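Capsular polysaccharide export system protein KpsC (Thermosulfurimonas dismutans, PDB 6MGD) probably transfers beta-linked Kdo residues in 2,7 linkage while building the glycolipid that carries Gram-negative bacterial capsular polysaccharides. Local coordinates at residues L179-L182 and K183-E187; Q287-V290 and A291-L295; S229-I232 and I233-A236; L46-G50 and S51-N55; R113-D116 and N117-E121. All coordinates share one frame; numbering follows the deposited sequence.

Contact 1 of 5, residues L179-L182 and K183-E187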
# COMPACT_ATOMS: atom_id res chain seq x y z
N LEU A 179 -7.77 -15.79 -10.16
CA LEU A 179 -7.65 -16.98 -11.01
C LEU A 179 -6.64 -16.75 -12.13
O LEU A 179 -5.81 -17.62 -12.41
CB LEU A 179 -9.02 -17.35 -11.58
CG LEU A 179 -10.14 -17.66 -10.59
CD1 LEU A 179 -10.87 -16.39 -10.14
CD2 LEU A 179 -11.12 -18.67 -11.19
N GLU A 180 -6.70 -15.58 -12.77
CA GLU A 180 -5.70 -15.24 -13.77
C GLU A 180 -4.32 -15.10 -13.15
O GLU A 180 -3.31 -15.44 -13.78
CB GLU A 180 -6.09 -13.96 -14.50
CG GLU A 180 -7.21 -14.13 -15.51
CD GLU A 180 -6.85 -15.10 -16.62
OE1 GLU A 180 -7.59 -16.09 -16.82
OE2 GLU A 180 -5.81 -14.88 -17.28
N LEU A 181 -4.24 -14.59 -11.92
CA LEU A 181 -2.96 -14.54 -11.22
C LEU A 181 -2.43 -15.94 -10.97
O LEU A 181 -1.30 -16.27 -11.34
CB LEU A 181 -3.11 -13.78 -9.91
CG LEU A 181 -1.86 -13.77 -9.01
CD1 LEU A 181 -0.67 -13.19 -9.75
CD2 LEU A 181 -2.13 -13.02 -7.72
N LEU A 182 -3.25 -16.80 -10.35
CA LEU A 182 -2.83 -18.18 -10.10
C LEU A 182 -2.52 -18.90 -11.40
O LEU A 182 -1.59 -19.71 -11.46
CB LEU A 182 -3.92 -18.92 -9.32
CG LEU A 182 -4.01 -18.55 -7.84
CD1 LEU A 182 -5.16 -19.29 -7.17
CD2 LEU A 182 -2.70 -18.87 -7.15
N LYS A 183 -3.29 -18.62 -12.46
CA LYS A 183 -2.97 -19.16 -13.78
C LYS A 183 -1.59 -18.69 -14.23
O LYS A 183 -0.71 -19.51 -14.54
CB LYS A 183 -4.03 -18.75 -14.79
CG LYS A 183 -5.23 -19.68 -14.86
CD LYS A 183 -6.26 -19.18 -15.86
CE LYS A 183 -5.61 -18.85 -17.20
NZ LYS A 183 -4.89 -20.01 -17.79
N SER A 184 -1.38 -17.38 -14.24
CA SER A 184 -0.10 -16.83 -14.69
C SER A 184 1.06 -17.29 -13.82
O SER A 184 2.18 -17.48 -14.32
CB SER A 184 -0.16 -15.31 -14.72
OG SER A 184 1.08 -14.76 -15.13
N VAL A 185 0.83 -17.48 -12.52
CA VAL A 185 1.89 -17.96 -11.64
C VAL A 185 2.32 -19.36 -12.03
O VAL A 185 3.52 -19.67 -12.08
CB VAL A 185 1.45 -17.89 -10.16
CG1 VAL A 185 2.43 -18.64 -9.28
CG2 VAL A 185 1.33 -16.45 -9.70
N ARG A 186 1.35 -20.23 -12.33
CA ARG A 186 1.69 -21.61 -12.68
C ARG A 186 2.37 -21.68 -14.04
O ARG A 186 3.30 -22.48 -14.23
CB ARG A 186 0.45 -22.49 -12.65
CG ARG A 186 0.71 -23.91 -13.13
CD ARG A 186 0.12 -24.96 -12.21
NE ARG A 186 0.71 -24.94 -10.87
CZ ARG A 186 1.86 -25.53 -10.55
NH1 ARG A 186 2.56 -26.17 -11.47
NH2 ARG A 186 2.31 -25.46 -9.30
N GLU A 187 1.93 -20.86 -15.00
CA GLU A 187 2.54 -20.91 -16.33
C GLU A 187 4.02 -20.56 -16.28
O GLU A 187 4.83 -21.16 -16.99
CB GLU A 187 1.81 -19.97 -17.29
CG GLU A 187 0.28 -20.09 -17.32
CD GLU A 187 -0.23 -21.33 -18.04
OE1 GLU A 187 0.33 -22.43 -17.84
OE2 GLU A 187 -1.20 -21.19 -18.81
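The flat carboxylate of E180 meets the aliphatic part of K183, whose CE sits off the carboxylate plane, 3.4 Å from E180 OE1; CD of K183 comes nearly as close to the same oxygen. The two chains run side by side and point the same way. A bend in the E180 chain (chi2 -61°) swings its acid group alongside the lysine, yet the charged ends stay apart, with E180 OE1 4.9 Å from K183 NZ, so any attraction between the charges is probably weak. The other flat group, the guanidinium of R186, leads away to the backbone oxygens of F219 and A192. On the buried side L181 CD1 touches V185 CG2 at 3.8 Å, the two side chains meeting at a slant one turn apart. Beneath them run regular helical bonds: K183 N to L179 O at 2.7 Å and S184 N to E180 O at 2.8 Å, followed by V185 N to L181 O and R186 N to L182 O. L181, L182 and V185 rest on strand 155-159, and L182 and V185 also reach strand 193-197. This is an amphipathic helix in a beta-alpha-beta crossover, of the Rossmann-like kind of GT-B glycosyltransferases.

Contact 2 of 5, residues Q287-V290 and A291-L295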
# COMPACT_ATOMS: atom_id res chain seq x y z
N GLN A 287 16.60 -0.05 1.87
CA GLN A 287 16.57 1.09 2.78
C GLN A 287 15.99 2.32 2.11
O GLN A 287 15.23 3.08 2.73
CB GLN A 287 17.98 1.37 3.31
CG GLN A 287 18.56 0.24 4.14
CD GLN A 287 20.04 0.41 4.39
OE1 GLN A 287 20.60 1.48 4.15
NE2 GLN A 287 20.69 -0.64 4.87
N GLU A 288 16.34 2.56 0.84
CA GLU A 288 15.76 3.68 0.12
C GLU A 288 14.25 3.53 0.00
O GLU A 288 13.50 4.49 0.20
CB GLU A 288 16.39 3.80 -1.27
CG GLU A 288 17.91 3.93 -1.25
CD GLU A 288 18.50 4.07 -2.65
OE1 GLU A 288 18.51 5.19 -3.19
OE2 GLU A 288 18.96 3.04 -3.20
N LEU A 289 13.78 2.31 -0.29
CA LEU A 289 12.34 2.06 -0.37
C LEU A 289 11.67 2.32 0.97
O LEU A 289 10.65 3.02 1.05
CB LEU A 289 12.09 0.62 -0.82
CG LEU A 289 10.88 0.28 -1.70
CD1 LEU A 289 10.40 -1.14 -1.44
CD2 LEU A 289 9.74 1.27 -1.54
N VAL A 290 12.24 1.77 2.05
CA VAL A 290 11.64 1.92 3.37
C VAL A 290 11.67 3.37 3.82
O VAL A 290 10.67 3.90 4.32
CB VAL A 290 12.34 0.99 4.37
CG1 VAL A 290 11.97 1.36 5.81
CG2 VAL A 290 11.98 -0.46 4.08
N ALA A 291 12.81 4.05 3.64
CA ALA A 291 12.91 5.45 4.04
C ALA A 291 11.89 6.31 3.31
O ALA A 291 11.39 7.29 3.88
CB ALA A 291 14.32 5.97 3.78
N GLY A 292 11.56 5.96 2.07
CA GLY A 292 10.58 6.72 1.31
C GLY A 292 9.15 6.33 1.61
O GLY A 292 8.31 7.19 1.88
N ALA A 293 8.87 5.03 1.59
CA ALA A 293 7.49 4.56 1.73
C ALA A 293 7.00 4.64 3.18
O ALA A 293 5.83 4.94 3.42
CB ALA A 293 7.37 3.13 1.21
N LEU A 294 7.88 4.36 4.14
CA LEU A 294 7.47 4.27 5.54
C LEU A 294 7.80 5.51 6.36
O LEU A 294 7.04 5.86 7.27
CB LEU A 294 8.13 3.06 6.21
CG LEU A 294 7.54 1.70 5.85
CD1 LEU A 294 8.25 0.58 6.60
CD2 LEU A 294 6.05 1.68 6.15
N LEU A 295 8.91 6.20 6.07
CA LEU A 295 9.38 7.28 6.92
C LEU A 295 8.93 8.67 6.46
O LEU A 295 8.52 9.48 7.29
CB LEU A 295 10.92 7.25 7.01
CG LEU A 295 11.54 6.40 8.12
CD1 LEU A 295 11.00 4.97 8.13
CD2 LEU A 295 13.06 6.39 8.00
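The carbonyl oxygen of V290 takes two amides at once: L294 N lies 2.8 Å from V290 O in a sound bond, and L295 N reaches the same V290 O at 3.4 Å in a weak one. The second bond spans five residues, and it marks a wider, pi-type turn at 291-295. One turn earlier L289 O is also shared, held by A293 N at 2.7 Å and only weakly by G292 N, whose better bond goes to E288 O. A291 N completes the set on Q287 O at 2.8 Å.

The side chains follow the same turns. V290 places CG1 anti to its own amide nitrogen (chi1 166°), where it meets L294 CD1 at 3.9 Å, the valine and leucine lying slantwise to each other. L295 CD1 is a more distant neighbour of the same methyl, 4.4 Å from V290 CG1. A separate, looser touch joins L289 CD2 and A293 CB at 4.1 Å. Beyond the helix, L289 and L294 press on F248 of helix 246-253, while V290, A291 and L295 face helix 117-132; E288 forms a salt bridge with R113.

With small residues at 291-293 and branched aliphatic ones around them, the side-chain contact is wholly apolar. Its polar demand is therefore borne by the backbone: L289 O and V290 O each have one sound bond, and the weak second one at V290 O goes with the widening of the helix.

Contact 3 of 5, residues S229-I232 and I233-A236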
# COMPACT_ATOMS: atom_id res chain seq x y z
N SER A 229 -0.65 -15.28 8.72
CA SER A 229 -0.20 -14.76 7.43
C SER A 229 1.33 -14.68 7.34
O SER A 229 1.97 -15.57 6.78
CB SER A 229 -0.80 -13.37 7.18
OG SER A 229 -2.21 -13.38 7.30
N TYR A 230 1.90 -13.60 7.87
CA TYR A 230 3.33 -13.32 7.90
C TYR A 230 4.20 -14.53 8.25
O TYR A 230 5.36 -14.60 7.83
CB TYR A 230 3.57 -12.18 8.89
CG TYR A 230 2.25 -11.66 9.44
CD1 TYR A 230 1.74 -12.18 10.63
CD2 TYR A 230 1.51 -10.70 8.76
CE1 TYR A 230 0.53 -11.73 11.13
CE2 TYR A 230 0.30 -10.25 9.26
CZ TYR A 230 -0.19 -10.77 10.44
OH TYR A 230 -1.39 -10.32 10.94
N ASP A 231 3.67 -15.48 9.02
CA ASP A 231 4.37 -16.74 9.26
C ASP A 231 3.94 -17.84 8.29
O ASP A 231 4.05 -19.03 8.61
CB ASP A 231 4.20 -17.19 10.71
CG ASP A 231 5.02 -16.35 11.67
OD1 ASP A 231 4.43 -15.56 12.43
OD2 ASP A 231 6.27 -16.48 11.65
N ILE A 232 3.41 -17.45 7.13
CA ILE A 232 3.51 -18.27 5.93
C ILE A 232 4.64 -17.77 5.04
O ILE A 232 5.16 -18.54 4.22
CB ILE A 232 2.17 -18.30 5.15
CG1 ILE A 232 1.02 -18.78 6.02
CG2 ILE A 232 2.26 -19.24 3.95
CD1 ILE A 232 -0.33 -18.70 5.32
N ILE A 233 5.07 -16.51 5.20
CA ILE A 233 6.16 -15.96 4.41
C ILE A 233 7.47 -16.69 4.69
O ILE A 233 8.22 -17.04 3.77
CB ILE A 233 6.30 -14.45 4.68
CG1 ILE A 233 4.96 -13.74 4.47
CG2 ILE A 233 7.39 -13.83 3.81
CD1 ILE A 233 5.01 -12.24 4.72
N SER A 234 7.75 -16.94 5.97
CA SER A 234 9.03 -17.52 6.37
C SER A 234 9.23 -18.92 5.79
O SER A 234 10.37 -19.34 5.57
CB SER A 234 9.14 -17.56 7.89
OG SER A 234 8.09 -18.34 8.45
N TYR A 235 8.15 -19.65 5.54
CA TYR A 235 8.23 -20.98 4.95
C TYR A 235 8.31 -20.95 3.43
O TYR A 235 8.50 -22.01 2.82
CB TYR A 235 7.02 -21.82 5.38
CG TYR A 235 6.92 -22.04 6.87
CD1 TYR A 235 5.68 -22.21 7.48
CD2 TYR A 235 8.05 -22.07 7.67
CE1 TYR A 235 5.58 -22.41 8.85
CE2 TYR A 235 7.96 -22.27 9.04
CZ TYR A 235 6.73 -22.44 9.62
OH TYR A 235 6.63 -22.63 10.98
N ALA A 236 8.19 -19.78 2.81
CA ALA A 236 8.18 -19.66 1.36
C ALA A 236 9.57 -19.33 0.82
O ALA A 236 10.35 -18.63 1.46
CB ALA A 236 7.18 -18.59 0.91
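From Y230 the chain makes a loose helical turn, in which I233 N bonds weakly to Y230 O at 3.3 Å, and then a type I beta turn from I233 to A236, closed by A236 N on I233 O at 2.9 Å. Y235 N also bonds weakly to I232 O, at 3.5 Å. I233 folds back over the helical turn: with CG1 anti to its carbonyl carbon (chi1 -53°), CG1 lies 3.5 Å from Y230 O and CD1 reaches Y230 CA at 3.8 Å. The same side chain touches F246 of helix 246-253. An alanine in place of I233 would lose CG1 and CD1 and is likely to open a gap beside Y230 CA and F246. Further on, the Y235 ring approaches D231 O obliquely, its CE1 3.7 Å away, and S234 OG stands 3.8 Å above the plane of the Y235 ring, offset toward the rim. I232 turns to the other side, onto V157 of strand 155-159. Between D231 OD2 and S234 OG the gap is 4.1 Å, too wide for a bond. The bonds between 229-232 and 233-236 are weak, so aliphatic burial carries much of the contact, and the firmer bond lies within the beta turn.

Contact 4 of 5, residues L46-G50 and S51-N55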
# COMPACT_ATOMS: atom_id res chain seq x y z
N LEU A 46 -9.04 20.28 -1.06
CA LEU A 46 -10.03 19.22 -0.96
C LEU A 46 -9.36 17.93 -0.52
O LEU A 46 -8.32 17.54 -1.07
CB LEU A 46 -10.75 19.02 -2.29
CG LEU A 46 -11.96 18.08 -2.26
CD1 LEU A 46 -13.05 18.66 -1.37
CD2 LEU A 46 -12.49 17.84 -3.67
N LEU A 47 -9.95 17.27 0.48
CA LEU A 47 -9.50 15.95 0.92
C LEU A 47 -10.41 14.90 0.31
O LEU A 47 -11.62 14.87 0.60
CB LEU A 47 -9.51 15.86 2.45
CG LEU A 47 -8.51 16.77 3.17
CD1 LEU A 47 -8.63 16.63 4.69
CD2 LEU A 47 -7.09 16.46 2.72
N VAL A 48 -9.85 14.05 -0.54
CA VAL A 48 -10.59 12.98 -1.18
C VAL A 48 -9.96 11.65 -0.78
O VAL A 48 -8.77 11.59 -0.44
CB VAL A 48 -10.64 13.14 -2.72
CG1 VAL A 48 -9.35 12.64 -3.36
CG2 VAL A 48 -11.84 12.42 -3.31
N TRP A 49 -10.76 10.59 -0.80
CA TRP A 49 -10.33 9.28 -0.35
C TRP A 49 -10.04 8.39 -1.55
O TRP A 49 -10.95 8.09 -2.34
CB TRP A 49 -11.38 8.63 0.55
CG TRP A 49 -10.92 7.32 1.09
CD1 TRP A 49 -11.18 6.08 0.58
CD2 TRP A 49 -10.09 7.11 2.24
NE1 TRP A 49 -10.57 5.12 1.35
CE2 TRP A 49 -9.90 5.72 2.38
CE3 TRP A 49 -9.49 7.97 3.17
CZ2 TRP A 49 -9.14 5.17 3.40
CZ3 TRP A 49 -8.74 7.42 4.19
CH2 TRP A 49 -8.57 6.03 4.30
N GLY A 50 -8.79 7.95 -1.67
CA GLY A 50 -8.45 6.97 -2.69
C GLY A 50 -8.72 7.48 -4.09
O GLY A 50 -8.38 8.62 -4.44
N SER A 51 -9.36 6.64 -4.89
CA SER A 51 -9.67 6.96 -6.29
C SER A 51 -11.12 7.39 -6.46
O SER A 51 -11.77 7.04 -7.45
CB SER A 51 -9.36 5.76 -7.18
OG SER A 51 -8.00 5.38 -7.04
N THR A 52 -11.65 8.16 -5.51
CA THR A 52 -13.05 8.56 -5.57
C THR A 52 -13.33 9.43 -6.79
O THR A 52 -14.34 9.24 -7.48
CB THR A 52 -13.45 9.29 -4.29
OG1 THR A 52 -13.30 8.41 -3.17
CG2 THR A 52 -14.89 9.77 -4.36
N LEU A 53 -12.43 10.37 -7.09
CA LEU A 53 -12.65 11.24 -8.24
C LEU A 53 -12.53 10.47 -9.55
O LEU A 53 -13.29 10.72 -10.49
CB LEU A 53 -11.66 12.41 -8.21
CG LEU A 53 -11.70 13.26 -6.94
CD1 LEU A 53 -10.60 14.31 -6.94
CD2 LEU A 53 -13.07 13.91 -6.79
N GLU A 54 -11.58 9.53 -9.63
CA GLU A 54 -11.41 8.76 -10.85
C GLU A 54 -12.59 7.82 -11.08
O GLU A 54 -12.99 7.60 -12.23
CB GLU A 54 -10.10 7.97 -10.80
CG GLU A 54 -8.84 8.81 -10.96
CD GLU A 54 -8.50 9.60 -9.71
OE1 GLU A 54 -8.93 9.19 -8.61
OE2 GLU A 54 -7.80 10.63 -9.82
N ASN A 55 -13.15 7.26 -10.01
CA ASN A 55 -14.32 6.39 -10.15
C ASN A 55 -15.54 7.17 -10.63
O ASN A 55 -16.40 6.60 -11.31
CB ASN A 55 -14.62 5.69 -8.83
CG ASN A 55 -13.49 4.78 -8.39
OD1 ASN A 55 -12.73 4.27 -9.21
ND2 ASN A 55 -13.38 4.57 -7.08
O HOH W 1 -13.31 10.98 -0.90
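V48 and T52 lie antiparallel, each passing alongside the other, while V48 meets L53 at a slant, so that one valine methyl serves both partners. That methyl, CG2, stands 3.7 Å from T52 CB and equally 3.7 Å from L53 CG; CG1 of V48 comes 4.1 Å from L53 CD1. The threonine presents its hydroxyl to the end of the strand. With OG1 anti to its own carbonyl carbon (chi1 -62°), T52 donates to W49 O at 2.5 Å, in the carbonyl plane, and T52 N donates to the same W49 O at 3.2 Å from a position tilted out of that plane. Two bonds from one residue thus fix this carbonyl and close a type II' turn from W49 to T52. G50 sits in it with phi 61°, where a side chain would clash with S51 N. A water accepts from W49 N at 2.6 Å and gives a weak bond to T52 OG1, linking the strand end to the hydroxyl a second time. A valine in place of T52 would probably cost W49 O its hydroxyl bond and the water its weak acceptor, leaving the turn less firmly closed. Outside the turn, S51 OG bonds to Y98 OH, and W49 forms a cation-pi pair with K13. The arrangement is the strand-to-helix corner of the beta-alpha-beta unit 44-49, 52-56, 64-71: V48 and L53 pack on Y7 of strand 4-7, and E54 bridges to R68 of strand 64-71.

Contact 5 of 5, residues R113-D116 and N117-E121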
# COMPACT_ATOMS: atom_id res chain seq x y z
N ARG A 113 15.10 10.94 -4.44
CA ARG A 113 15.94 10.11 -3.59
C ARG A 113 17.03 10.88 -2.84
O ARG A 113 18.14 10.37 -2.65
CB ARG A 113 16.57 8.97 -4.41
CG ARG A 113 17.46 9.41 -5.57
CD ARG A 113 17.72 8.27 -6.54
NE ARG A 113 18.28 7.09 -5.89
CZ ARG A 113 18.97 6.15 -6.52
NH1 ARG A 113 19.20 6.25 -7.82
NH2 ARG A 113 19.44 5.11 -5.84
N LYS A 114 16.72 12.09 -2.39
CA LYS A 114 17.64 12.83 -1.53
C LYS A 114 17.55 12.22 -0.14
O LYS A 114 16.81 12.69 0.72
CB LYS A 114 17.32 14.32 -1.52
CG LYS A 114 16.14 14.71 -2.40
CD LYS A 114 16.27 16.13 -2.94
CE LYS A 114 16.33 17.17 -1.83
NZ LYS A 114 17.73 17.51 -1.44
N PHE A 115 18.30 11.14 0.08
CA PHE A 115 18.28 10.40 1.34
C PHE A 115 19.66 10.51 1.99
O PHE A 115 20.60 9.82 1.59
CB PHE A 115 17.90 8.94 1.11
CG PHE A 115 16.52 8.75 0.55
CD1 PHE A 115 15.50 9.65 0.86
CD2 PHE A 115 16.23 7.69 -0.28
CE1 PHE A 115 14.23 9.48 0.34
CE2 PHE A 115 14.97 7.51 -0.81
CZ PHE A 115 13.96 8.41 -0.50
N ASP A 116 19.78 11.38 3.00
CA ASP A 116 21.05 11.56 3.68
C ASP A 116 21.36 10.33 4.54
O ASP A 116 20.56 9.40 4.67
CB ASP A 116 21.03 12.84 4.51
CG ASP A 116 20.07 12.76 5.68
OD1 ASP A 116 18.99 12.15 5.53
OD2 ASP A 116 20.40 13.30 6.75
N ASN A 117 22.55 10.34 5.15
CA ASN A 117 23.00 9.18 5.90
C ASN A 117 22.14 8.92 7.13
O ASN A 117 22.03 7.76 7.57
CB ASN A 117 24.46 9.36 6.32
CG ASN A 117 24.68 10.62 7.14
OD1 ASN A 117 23.95 11.60 7.00
ND2 ASN A 117 25.68 10.59 8.01
N VAL A 118 21.52 9.95 7.70
CA VAL A 118 20.78 9.78 8.95
C VAL A 118 19.49 9.01 8.70
O VAL A 118 19.15 8.09 9.46
CB VAL A 118 20.50 11.15 9.59
CG1 VAL A 118 19.57 11.00 10.79
CG2 VAL A 118 21.80 11.81 10.01
N ILE A 119 18.75 9.36 7.65
CA ILE A 119 17.49 8.68 7.38
C ILE A 119 17.71 7.24 6.93
O ILE A 119 16.82 6.39 7.12
CB ILE A 119 16.66 9.46 6.33
CG1 ILE A 119 15.22 8.96 6.31
CG2 ILE A 119 17.29 9.35 4.95
CD1 ILE A 119 14.30 9.78 5.43
N LEU A 120 18.88 6.92 6.37
CA LEU A 120 19.18 5.53 6.03
C LEU A 120 19.37 4.69 7.29
O LEU A 120 19.07 3.49 7.28
CB LEU A 120 20.41 5.46 5.14
CG LEU A 120 20.24 6.01 3.73
CD1 LEU A 120 21.54 5.88 2.94
CD2 LEU A 120 19.10 5.31 3.01
N GLU A 121 19.88 5.30 8.37
CA GLU A 121 20.00 4.57 9.63
C GLU A 121 18.64 4.18 10.17
O GLU A 121 18.41 3.02 10.54
CB GLU A 121 20.76 5.42 10.66
CG GLU A 121 22.06 6.02 10.17
CD GLU A 121 23.06 4.98 9.71
OE1 GLU A 121 23.86 5.29 8.80
OE2 GLU A 121 23.05 3.86 10.25
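D116 leans over the start of the helix and touches V118 and I119 with its carboxylate. Its CB lies against the N117 amide next in the chain. CG follows in the crowded position between backbone N and carbonyl carbon (chi1 68°), which folds the acid back above the first turn, 3.8 Å from V118 N. At the tip the two oxygens part: OD1 goes to I119, 3.3 Å from its CG2 and 3.5 Å from its backbone N, and OD2 goes to V118, 3.6 Å from its CB. The aspartate crosses I119 at about a right angle and V118 at a slant. L120 N makes a weak bond to D116 O at 3.4 Å, and CG of L120 lies close to that same oxygen.

F115 provides the apolar half. Its CB meets I119 CG2 at 3.9 Å and, more loosely, L120 CD2, while R113 CA stands over the centre of one face of the ring, 3.9 Å above it. Outside the segments, F115 touches E288 and L296 of helix 286-296, and I119 packs on L295 and L296.

K114, at the centre of an inverse gamma turn, and R113, which leaves the preceding helix with positive phi, complete the tight link between helices 105-112 and 117-132. The F115-L120 pair, N' with N4, fits a loose hydrophobic staple beside the N-cap aspartate.

Overall arrangement
All five contacts are local, and from the N terminus they follow in series as 4, 5, 1, 3 and 2; none nests in or crosses another, and none closes a long loop. Contact 4 turns strand 44-49 of the mixed sheet into its helix. Contact 5 joins helices 105-112 and 117-132. Contacts 1 and 3 pack against the parallel sheet, both on strand 155-159, though their centres lie about 20 Å apart. Contact 2, last in sequence, returns to touch contact 5, their centres about 9 Å apart. Helix 246-253, which also meets contact 3, lies against helix 286-296 and so relates contact 2 to the parallel-sheet part of the fold.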